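Local coordinates for protein citrate synthase (Metallosphaera sedula, PDB 6ABX) that probably catalyses the condensation of oxaloacetate with acetyl-CoA and water to give citrate and free CoA in the tricarboxylic acid cycle, at residues A[180-185]-A[330-335]; A[15-20]-A[340-345]; A[200-205]-A[334-339]. All coordinates share one frame; numbering follows the deposited sequence.

Contact 1. Residues A[180-185]-A[330-335]; sequences EMNAST and SARVIG
Asn-182 and Arg-332 meet as ligand-binding side chains in a buried contact close to the centre of the folded subunit, where the start of helix 183-192 faces helix 324-343. Asn-182 ND2 lies 3.1 Å from Arg-332 NH1, but both are donors, so this is proximity without a bond; amide and guanidinium planes stand 38° apart as the side chains slide past each other. What orients the amide is its oxygen. Asn-182 is the N-cap of helix 183-192, and its OD1 takes the backbone N of Thr-185 at 3.1 Å and the hydroxyls Ser-184 OG and Thr-185 OG1, the last from above the carbonyl plane. With that oxygen gripped three times, the NH2 is turned the other way, near Arg-332 and in a weak hydrogen bond to the carbonyl of His-179. Arg-332 reaches over by bending at chi2 and chi3 (62° and 56°), and its NE donates to the carbonyl of His-176. With an alanine at Asn-182, the helix start is likely to lose its cap and both hydroxyls their shared acceptor. Arg-332 NH2 is hydrogen-bonded to a bound citrate anion; with His-179 and Arg-262 close by, the arrangement belongs to the oxaloacetate site of citrate synthase.

Contact 2. Residues A[15-20]-A[340-345]; sequences TSITYI and VDEYLK
Glu-342, from the last turns of helix 324-343, drives its carboxylate into an ST turn at Thr-15, just where strand 11-15 gives way to strand 18-21. The turn is closed by Thr-15 OG1, which accepts from the backbone N of Ile-17 at 3.1 Å, and the same hydroxyl donates to Glu-342 OE1 at 2.7 Å. Its proton is therefore spent on the glutamate while its oxygen holds the turn.

The two side chains cross at about a right angle, the threonine hydroxyl arriving on the syn lone pair of OE1. The other carboxylate oxygen is met on its syn side too: the backbone N of Ser-16 points at Glu-342 OE2 from 2.9 Å, nearly straight at 163° and 16° out of the carboxylate plane. Consecutive residues thus fill the inner side of both oxygens, which fixes the rotation of the group. Glu-342 reaches this place with CG anti to the backbone N (chi1 176°) and CD carrying on in an extended line. From the opposite direction comes Ile-17, whose CD1 lies 3.5 Å from Glu-342 OE1 and 4.1 Å from Glu-342 CB, so that an apolar branch flanks the charged end.

Lys-13 supplies the counter-charge through a salt bridge to OE1, and is likely to keep the carboxylate ionised. Thr-15 itself also pairs in parallel with a strand of the second subunit, so the helix end is tied to a segment that belongs to the dimer interface. Ser-16 and Glu-342 are both partly exposed, and one water bridges them, donating to Glu-342 OE2 at 2.8 Å and standing 3.1 Å from Ser-16 OG.

Contact 3. Residues A[200-205]-A[334-339]; sequences SSVVAG and IGWTAH
Gly-205 lies over one face of the Trp-336 indole, and this meeting carries the buried contact between helix 198-209 and helix 324-343. Gly-205 CA sits 4.0 Å from the centroid of the six-membered ring and only 11° off its normal, a CH-pi contact over the face. Its carbonyl carbon reaches the rim, with Gly-205 C 3.5 Å from Trp-336 CH2. A side chain at this position would point toward the ring, and even a beta carbon would come too close; the bare backbone is what lets the indole lie so near the helix.

One turn earlier, Val-202 crosses the tryptophan at about a right angle and rests its CG1 4.1 Å from Trp-336 CE3. Its other methyl turns to the next residue of the partner helix, Val-202 CG2 packing 3.7 Å from Thr-337 CG2. The short helical segments run at 132° to each other with axes 10.2 Å apart at closest approach.

Further out, the indole is swung toward helix 198-209 with its CG anti to its own carbonyl carbon (chi1 -70°), and Trp-336 NE1 is hydrogen-bonded to Ser-184 OG, which helps to set the rotation of the ring; Thr-185 and Cys-188 of helix 183-192 also touch it. Thr-337 OG1 is hydrogen-bonded to the carbonyl of Val-333 and to Trp-51 NE1, while its methyl faces the valine. Val-202 is backed by Val-99 and Met-119, from helices 91-105 and 112-134. Trp-336 is a second-shell residue of the oxaloacetate site, its side chain about 4 Å from that of Asn-182 and about 3 Å from that of Arg-332, and helix 198-209 also faces the second subunit.

Across this helix-helix packing the chemistry is therefore apolar: carbon against carbon and a glycine against a pi face, so the fit depends on shape and on the small size of Gly-205.

How the contacts relate
Read from the N terminus, the chain first lays down 15-20, which waits some 320 residues for 340-345; contact 2 therefore closes the widest loop, and contacts 1 and 3 fall within it. Residues 180-185 and then 200-205, on the successive helices 183-192 and 198-209, return to overlapping parts of helix 324-343, sharing Ile-334 and Gly-335. Contacts 1 and 3 thus end on the same stretch, and their loops largely overlap. All three converge on one helix: contact 1 ties it to the start of helix 183-192 at the ligand site, contact 3 to helix 198-209, contact 2 to the N-terminal strands. Glu-180 OE1, probably hydrogen-bonded to Ile-20 N, also joins contact 1 directly to contact 2.

Contact 1. Residues A[180-185]-A[330-335]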
loop_
_atom_site.group_PDB
_atom_site.type_symbol
_atom_site.label_atom_id
_atom_site.label_comp_id
_atom_site.label_asym_id
_atom_site.label_seq_id
_atom_site.Cartn_x
_atom_site.Cartn_y
_atom_site.Cartn_z
ATOM N N GLU A 180 -16.322 -2.689 5.868
ATOM C CA GLU A 180 -16.273 -1.249 6.180
ATOM C C GLU A 180 -14.761 -0.903 6.330
ATOM O O GLU A 180 -13.877 -1.261 5.497
ATOM C CB GLU A 180 -17.277 -1.027 7.341
ATOM C CG GLU A 180 -18.092 0.296 7.296
ATOM C CD GLU A 180 -19.179 0.622 8.338
ATOM O OE1 GLU A 180 -19.612 -0.281 9.094
ATOM O OE2 GLU A 180 -19.663 1.833 8.393
ATOM N N MET A 181 -14.359 -0.244 7.411
ATOM C CA MET A 181 -13.122 0.488 7.421
ATOM C C MET A 181 -11.862 -0.113 8.129
ATOM O O MET A 181 -11.110 0.545 8.803
ATOM C CB MET A 181 -13.419 1.769 8.181
ATOM C CG MET A 181 -12.366 2.669 7.993
ATOM S SD MET A 181 -11.637 2.540 6.367
ATOM C CE MET A 181 -13.022 3.038 5.288
ATOM N N ASN A 182 -11.462 -1.280 7.817
ATOM C CA ASN A 182 -10.384 -1.874 8.545
ATOM C C ASN A 182 -9.052 -1.274 8.031
ATOM O O ASN A 182 -9.035 -0.491 7.055
ATOM C CB ASN A 182 -10.513 -3.365 8.287
ATOM C CG ASN A 182 -10.890 -3.662 6.858
ATOM O OD1 ASN A 182 -10.082 -3.555 5.941
ATOM N ND2 ASN A 182 -12.167 -3.959 6.615
ATOM N N ALA A 183 -7.948 -1.729 8.588
ATOM C CA ALA A 183 -6.613 -1.224 8.225
ATOM C C ALA A 183 -6.318 -1.396 6.732
ATOM O O ALA A 183 -5.678 -0.547 6.147
ATOM C CB ALA A 183 -5.557 -1.917 9.035
ATOM N N SER A 184 -6.668 -2.533 6.121
ATOM C CA SER A 184 -6.381 -2.740 4.706
ATOM C C SER A 184 -7.214 -1.804 3.818
ATOM O O SER A 184 -6.665 -1.253 2.845
ATOM C CB SER A 184 -6.488 -4.187 4.272
ATOM O OG SER A 184 -7.814 -4.709 4.427
ATOM N N THR A 185 -8.497 -1.640 4.124
ATOM C CA THR A 185 -9.308 -0.695 3.366
ATOM C C THR A 185 -8.735 0.719 3.538
ATOM O O THR A 185 -8.657 1.443 2.527
ATOM C CB THR A 185 -10.779 -0.795 3.794
ATOM O OG1 THR A 185 -11.185 -2.149 3.557
ATOM C CG2 THR A 185 -11.657 0.210 3.094
ATOM N N SER A 330 -8.754 -12.428 -2.006
ATOM C CA SER A 330 -9.445 -12.723 -3.255
ATOM C C SER A 330 -10.896 -12.232 -3.168
ATOM O O SER A 330 -11.441 -11.793 -4.144
ATOM C CB SER A 330 -9.389 -14.200 -3.617
ATOM O OG SER A 330 -10.341 -14.978 -2.919
ATOM N N ALA A 331 -11.494 -12.245 -1.980
ATOM C CA ALA A 331 -12.856 -11.750 -1.784
ATOM C C ALA A 331 -12.837 -10.248 -1.439
ATOM O O ALA A 331 -13.650 -9.445 -1.973
ATOM C CB ALA A 331 -13.499 -12.524 -0.633
ATOM N N ARG A 332 -11.875 -9.853 -0.609
ATOM C CA ARG A 332 -11.919 -8.472 -0.007
ATOM C C ARG A 332 -11.547 -7.419 -1.058
ATOM O O ARG A 332 -11.881 -6.222 -0.922
ATOM C CB ARG A 332 -11.074 -8.445 1.279
ATOM C CG ARG A 332 -10.973 -7.071 1.929
ATOM C CD ARG A 332 -12.311 -6.529 2.380
ATOM N NE ARG A 332 -12.982 -7.417 3.270
ATOM C CZ ARG A 332 -12.771 -7.515 4.600
ATOM N NH1 ARG A 332 -11.854 -6.731 5.198
ATOM N NH2 ARG A 332 -13.419 -8.446 5.278
ATOM N N VAL A 333 -10.890 -7.820 -2.164
ATOM C CA VAL A 333 -10.581 -6.925 -3.249
ATOM C C VAL A 333 -11.836 -6.268 -3.800
ATOM O O VAL A 333 -11.807 -5.096 -4.209
ATOM C CB VAL A 333 -9.781 -7.615 -4.349
ATOM C CG1 VAL A 333 -10.561 -8.704 -5.051
ATOM C CG2 VAL A 333 -9.247 -6.620 -5.345
ATOM N N ILE A 334 -12.963 -6.954 -3.712
ATOM C CA ILE A 334 -14.241 -6.352 -4.172
ATOM C C ILE A 334 -14.591 -5.160 -3.270
ATOM O O ILE A 334 -14.857 -4.076 -3.722
ATOM C CB ILE A 334 -15.344 -7.415 -4.211
ATOM C CG1 ILE A 334 -15.074 -8.492 -5.265
ATOM C CG2 ILE A 334 -16.685 -6.769 -4.464
ATOM C CD1 ILE A 334 -15.755 -9.810 -4.988
ATOM N N GLY A 335 -14.582 -5.368 -1.957
ATOM C CA GLY A 335 -14.817 -4.267 -1.021
ATOM C C GLY A 335 -13.788 -3.163 -1.130
ATOM O O GLY A 335 -14.160 -1.992 -1.125
#

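Contact 2. Residues A[15-20]-A[340-345]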
loop_
_atom_site.group_PDB
_atom_site.type_symbol
_atom_site.label_atom_id
_atom_site.label_comp_id
_atom_site.label_asym_id
_atom_site.label_seq_id
_atom_site.Cartn_x
_atom_site.Cartn_y
_atom_site.Cartn_z
ATOM N N THR A 15 -20.110 6.219 3.952
ATOM C CA THR A 15 -20.263 5.053 3.104
ATOM C C THR A 15 -21.721 4.652 3.038
ATOM O O THR A 15 -22.403 4.683 4.063
ATOM C CB THR A 15 -19.364 3.879 3.522
ATOM O OG1 THR A 15 -19.320 2.930 2.465
ATOM C CG2 THR A 15 -19.773 3.162 4.784
ATOM N N SER A 16 -22.077 4.025 1.916
ATOM C CA SER A 16 -23.362 3.331 1.795
ATOM C C SER A 16 -23.124 1.845 1.447
ATOM O O SER A 16 -24.064 1.123 1.190
ATOM C CB SER A 16 -24.203 3.998 0.765
ATOM O OG SER A 16 -23.647 3.812 -0.511
ATOM N N ILE A 17 -21.855 1.421 1.499
ATOM C CA ILE A 17 -21.494 0.037 1.095
ATOM C C ILE A 17 -21.859 -0.993 2.167
ATOM O O ILE A 17 -22.557 -2.000 1.852
ATOM C CB ILE A 17 -20.005 -0.020 0.672
ATOM C CG1 ILE A 17 -19.744 0.904 -0.519
ATOM C CG2 ILE A 17 -19.629 -1.457 0.352
ATOM C CD1 ILE A 17 -18.292 1.094 -0.818
ATOM N N THR A 18 -21.295 -0.848 3.364
ATOM C CA THR A 18 -21.357 -1.830 4.411
ATOM C C THR A 18 -21.700 -1.133 5.731
ATOM O O THR A 18 -21.164 -0.055 6.027
ATOM C CB THR A 18 -20.042 -2.594 4.535
ATOM O OG1 THR A 18 -19.851 -3.235 3.270
ATOM C CG2 THR A 18 -20.060 -3.555 5.703
ATOM N N TYR A 19 -22.658 -1.711 6.444
ATOM C CA TYR A 19 -22.942 -1.305 7.826
ATOM C C TYR A 19 -22.693 -2.482 8.753
ATOM O O TYR A 19 -23.279 -3.554 8.544
ATOM C CB TYR A 19 -24.397 -0.865 7.989
ATOM C CG TYR A 19 -24.759 -0.553 9.403
ATOM C CD1 TYR A 19 -24.131 0.492 10.057
ATOM C CD2 TYR A 19 -25.655 -1.335 10.106
ATOM C CE1 TYR A 19 -24.387 0.754 11.384
ATOM C CE2 TYR A 19 -25.932 -1.074 11.442
ATOM C CZ TYR A 19 -25.325 0.004 12.057
ATOM O OH TYR A 19 -25.534 0.266 13.375
ATOM N N ILE A 20 -21.921 -2.244 9.827
ATOM C CA ILE A 20 -21.697 -3.191 10.892
ATOM C C ILE A 20 -22.468 -2.746 12.126
ATOM O O ILE A 20 -22.272 -1.594 12.550
ATOM C CB ILE A 20 -20.194 -3.288 11.226
ATOM C CG1 ILE A 20 -19.366 -3.695 10.004
ATOM C CG2 ILE A 20 -19.989 -4.213 12.411
ATOM C CD1 ILE A 20 -17.897 -3.392 10.121
ATOM N N VAL A 340 -12.869 2.460 -2.751
ATOM C CA VAL A 340 -12.086 3.440 -3.460
ATOM C C VAL A 340 -13.018 4.169 -4.437
ATOM O O VAL A 340 -13.010 5.400 -4.469
ATOM C CB VAL A 340 -10.850 2.815 -4.118
ATOM C CG1 VAL A 340 -10.132 3.744 -5.082
ATOM C CG2 VAL A 340 -9.875 2.305 -3.062
ATOM N N ASP A 341 -13.777 3.411 -5.229
ATOM C CA ASP A 341 -14.737 4.010 -6.231
ATOM C C ASP A 341 -15.660 5.028 -5.551
ATOM O O ASP A 341 -15.866 6.134 -6.076
ATOM C CB ASP A 341 -15.485 2.910 -6.968
ATOM C CG ASP A 341 -16.206 3.351 -8.233
ATOM O OD1 ASP A 341 -15.664 4.178 -8.984
ATOM O OD2 ASP A 341 -17.270 2.812 -8.482
ATOM N N GLU A 342 -16.195 4.674 -4.390
ATOM C CA GLU A 342 -17.115 5.523 -3.665
ATOM C C GLU A 342 -16.411 6.808 -3.223
ATOM O O GLU A 342 -16.962 7.892 -3.419
ATOM C CB GLU A 342 -17.684 4.748 -2.480
ATOM C CG GLU A 342 -18.574 5.554 -1.600
ATOM C CD GLU A 342 -19.091 4.776 -0.413
ATOM O OE1 GLU A 342 -18.251 4.378 0.458
ATOM O OE2 GLU A 342 -20.345 4.597 -0.343
ATOM N N TYR A 343 -15.227 6.665 -2.626
ATOM C CA TYR A 343 -14.441 7.806 -2.080
ATOM C C TYR A 343 -14.100 8.814 -3.168
ATOM O O TYR A 343 -14.169 10.055 -2.920
ATOM C CB TYR A 343 -13.144 7.297 -1.442
ATOM C CG TYR A 343 -12.433 8.346 -0.628
ATOM C CD1 TYR A 343 -12.917 8.709 0.608
ATOM C CD2 TYR A 343 -11.259 8.933 -1.070
ATOM C CE1 TYR A 343 -12.315 9.701 1.361
ATOM C CE2 TYR A 343 -10.634 9.909 -0.322
ATOM C CZ TYR A 343 -11.134 10.271 0.913
ATOM O OH TYR A 343 -10.534 11.258 1.674
ATOM N N LEU A 344 -13.712 8.303 -4.341
ATOM C CA LEU A 344 -13.234 9.109 -5.436
ATOM C C LEU A 344 -14.363 9.898 -6.115
ATOM O O LEU A 344 -14.055 10.682 -7.011
ATOM C CB LEU A 344 -12.525 8.255 -6.482
ATOM C CG LEU A 344 -11.181 7.669 -6.030
ATOM C CD1 LEU A 344 -10.650 6.733 -7.088
ATOM C CD2 LEU A 344 -10.160 8.767 -5.707
ATOM N N LYS A 345 -15.626 9.656 -5.734
ATOM C CA LYS A 345 -16.721 10.493 -6.209
ATOM C C LYS A 345 -16.513 11.924 -5.696
ATOM O O LYS A 345 -17.018 12.860 -6.307
ATOM C CB LYS A 345 -18.070 10.000 -5.683
ATOM C CG LYS A 345 -18.503 8.652 -6.215
ATOM C CD LYS A 345 -18.459 8.604 -7.695
ATOM C CE LYS A 345 -19.538 7.720 -8.284
ATOM N NZ LYS A 345 -19.202 6.291 -8.114
HETATM O O HOH W 1 -21.536 3.858 -2.815
#

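Contact 3. Residues A[200-205]-A[334-339]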
loop_
_atom_site.group_PDB
_atom_site.type_symbol
_atom_site.label_atom_id
_atom_site.label_comp_id
_atom_site.label_asym_id
_atom_site.label_seq_id
_atom_site.Cartn_x
_atom_site.Cartn_y
_atom_site.Cartn_z
ATOM N N SER A 200 -2.338 0.114 -7.658
ATOM C CA SER A 200 -1.522 0.630 -6.541
ATOM C C SER A 200 -2.302 0.546 -5.231
ATOM O O SER A 200 -1.775 0.092 -4.203
ATOM C CB SER A 200 -1.098 2.049 -6.812
ATOM O OG SER A 200 -0.156 2.111 -7.867
ATOM N N SER A 201 -3.590 0.925 -5.280
ATOM C CA SER A 201 -4.465 0.831 -4.053
ATOM C C SER A 201 -4.516 -0.598 -3.520
ATOM O O SER A 201 -4.317 -0.835 -2.305
ATOM C CB SER A 201 -5.872 1.342 -4.278
ATOM O OG SER A 201 -5.811 2.711 -4.497
ATOM N N VAL A 202 -4.851 -1.534 -4.410
ATOM C CA VAL A 202 -5.011 -2.908 -4.043
ATOM C C VAL A 202 -3.685 -3.498 -3.550
ATOM O O VAL A 202 -3.690 -4.265 -2.584
ATOM C CB VAL A 202 -5.652 -3.760 -5.144
ATOM C CG1 VAL A 202 -5.573 -5.281 -4.879
ATOM C CG2 VAL A 202 -7.099 -3.334 -5.369
ATOM N N VAL A 203 -2.559 -3.166 -4.191
ATOM C CA VAL A 203 -1.254 -3.582 -3.708
ATOM C C VAL A 203 -1.051 -3.128 -2.259
ATOM O O VAL A 203 -0.579 -3.945 -1.421
ATOM C CB VAL A 203 -0.113 -3.107 -4.644
ATOM C CG1 VAL A 203 1.247 -3.299 -4.024
ATOM C CG2 VAL A 203 -0.206 -3.801 -5.998
ATOM N N ALA A 204 -1.432 -1.893 -1.912
ATOM C CA ALA A 204 -1.314 -1.459 -0.545
ATOM C C ALA A 204 -2.268 -2.219 0.368
ATOM O O ALA A 204 -1.883 -2.562 1.480
ATOM C CB ALA A 204 -1.543 0.017 -0.442
ATOM N N GLY A 205 -3.506 -2.504 -0.094
ATOM C CA GLY A 205 -4.436 -3.357 0.666
ATOM C C GLY A 205 -3.830 -4.714 1.052
ATOM O O GLY A 205 -3.849 -5.123 2.206
ATOM N N ILE A 334 -12.963 -6.954 -3.712
ATOM C CA ILE A 334 -14.241 -6.352 -4.172
ATOM C C ILE A 334 -14.591 -5.160 -3.270
ATOM O O ILE A 334 -14.857 -4.076 -3.722
ATOM C CB ILE A 334 -15.344 -7.415 -4.211
ATOM C CG1 ILE A 334 -15.074 -8.492 -5.265
ATOM C CG2 ILE A 334 -16.685 -6.769 -4.464
ATOM C CD1 ILE A 334 -15.755 -9.810 -4.988
ATOM N N GLY A 335 -14.582 -5.368 -1.957
ATOM C CA GLY A 335 -14.817 -4.267 -1.021
ATOM C C GLY A 335 -13.788 -3.163 -1.130
ATOM O O GLY A 335 -14.160 -1.992 -1.125
ATOM N N TRP A 336 -12.505 -3.519 -1.201
ATOM C CA TRP A 336 -11.487 -2.525 -1.333
ATOM C C TRP A 336 -11.803 -1.561 -2.486
ATOM O O TRP A 336 -11.762 -0.301 -2.388
ATOM C CB TRP A 336 -10.108 -3.109 -1.572
ATOM C CG TRP A 336 -9.527 -3.803 -0.389
ATOM C CD1 TRP A 336 -9.791 -3.563 0.907
ATOM C CD2 TRP A 336 -8.469 -4.768 -0.427
ATOM N NE1 TRP A 336 -9.021 -4.368 1.705
ATOM C CE2 TRP A 336 -8.165 -5.089 0.915
ATOM C CE3 TRP A 336 -7.746 -5.384 -1.450
ATOM C CZ2 TRP A 336 -7.210 -6.039 1.257
ATOM C CZ3 TRP A 336 -6.827 -6.362 -1.107
ATOM C CH2 TRP A 336 -6.613 -6.721 0.222
ATOM N N THR A 337 -12.018 -2.173 -3.624
ATOM C CA THR A 337 -12.229 -1.418 -4.854
ATOM C C THR A 337 -13.564 -0.652 -4.858
ATOM O O THR A 337 -13.594 0.515 -5.363
ATOM C CB THR A 337 -12.061 -2.298 -6.092
ATOM O OG1 THR A 337 -12.955 -3.420 -6.063
ATOM C CG2 THR A 337 -10.642 -2.806 -6.255
ATOM N N ALA A 338 -14.618 -1.209 -4.262
ATOM C CA ALA A 338 -15.875 -0.504 -4.107
ATOM C C ALA A 338 -15.668 0.715 -3.221
ATOM O O ALA A 338 -16.195 1.795 -3.513
ATOM C CB ALA A 338 -16.968 -1.386 -3.562
ATOM N N HIS A 339 -14.890 0.558 -2.154
ATOM C CA HIS A 339 -14.642 1.685 -1.245
ATOM C C HIS A 339 -13.876 2.804 -1.935
ATOM O O HIS A 339 -14.169 4.003 -1.621
ATOM C CB HIS A 339 -13.929 1.228 0.040
ATOM C CG HIS A 339 -14.899 0.757 1.059
ATOM N ND1 HIS A 339 -15.691 1.651 1.816
ATOM C CD2 HIS A 339 -15.283 -0.487 1.404
ATOM C CE1 HIS A 339 -16.500 0.937 2.587
ATOM N NE2 HIS A 339 -16.227 -0.394 2.387
#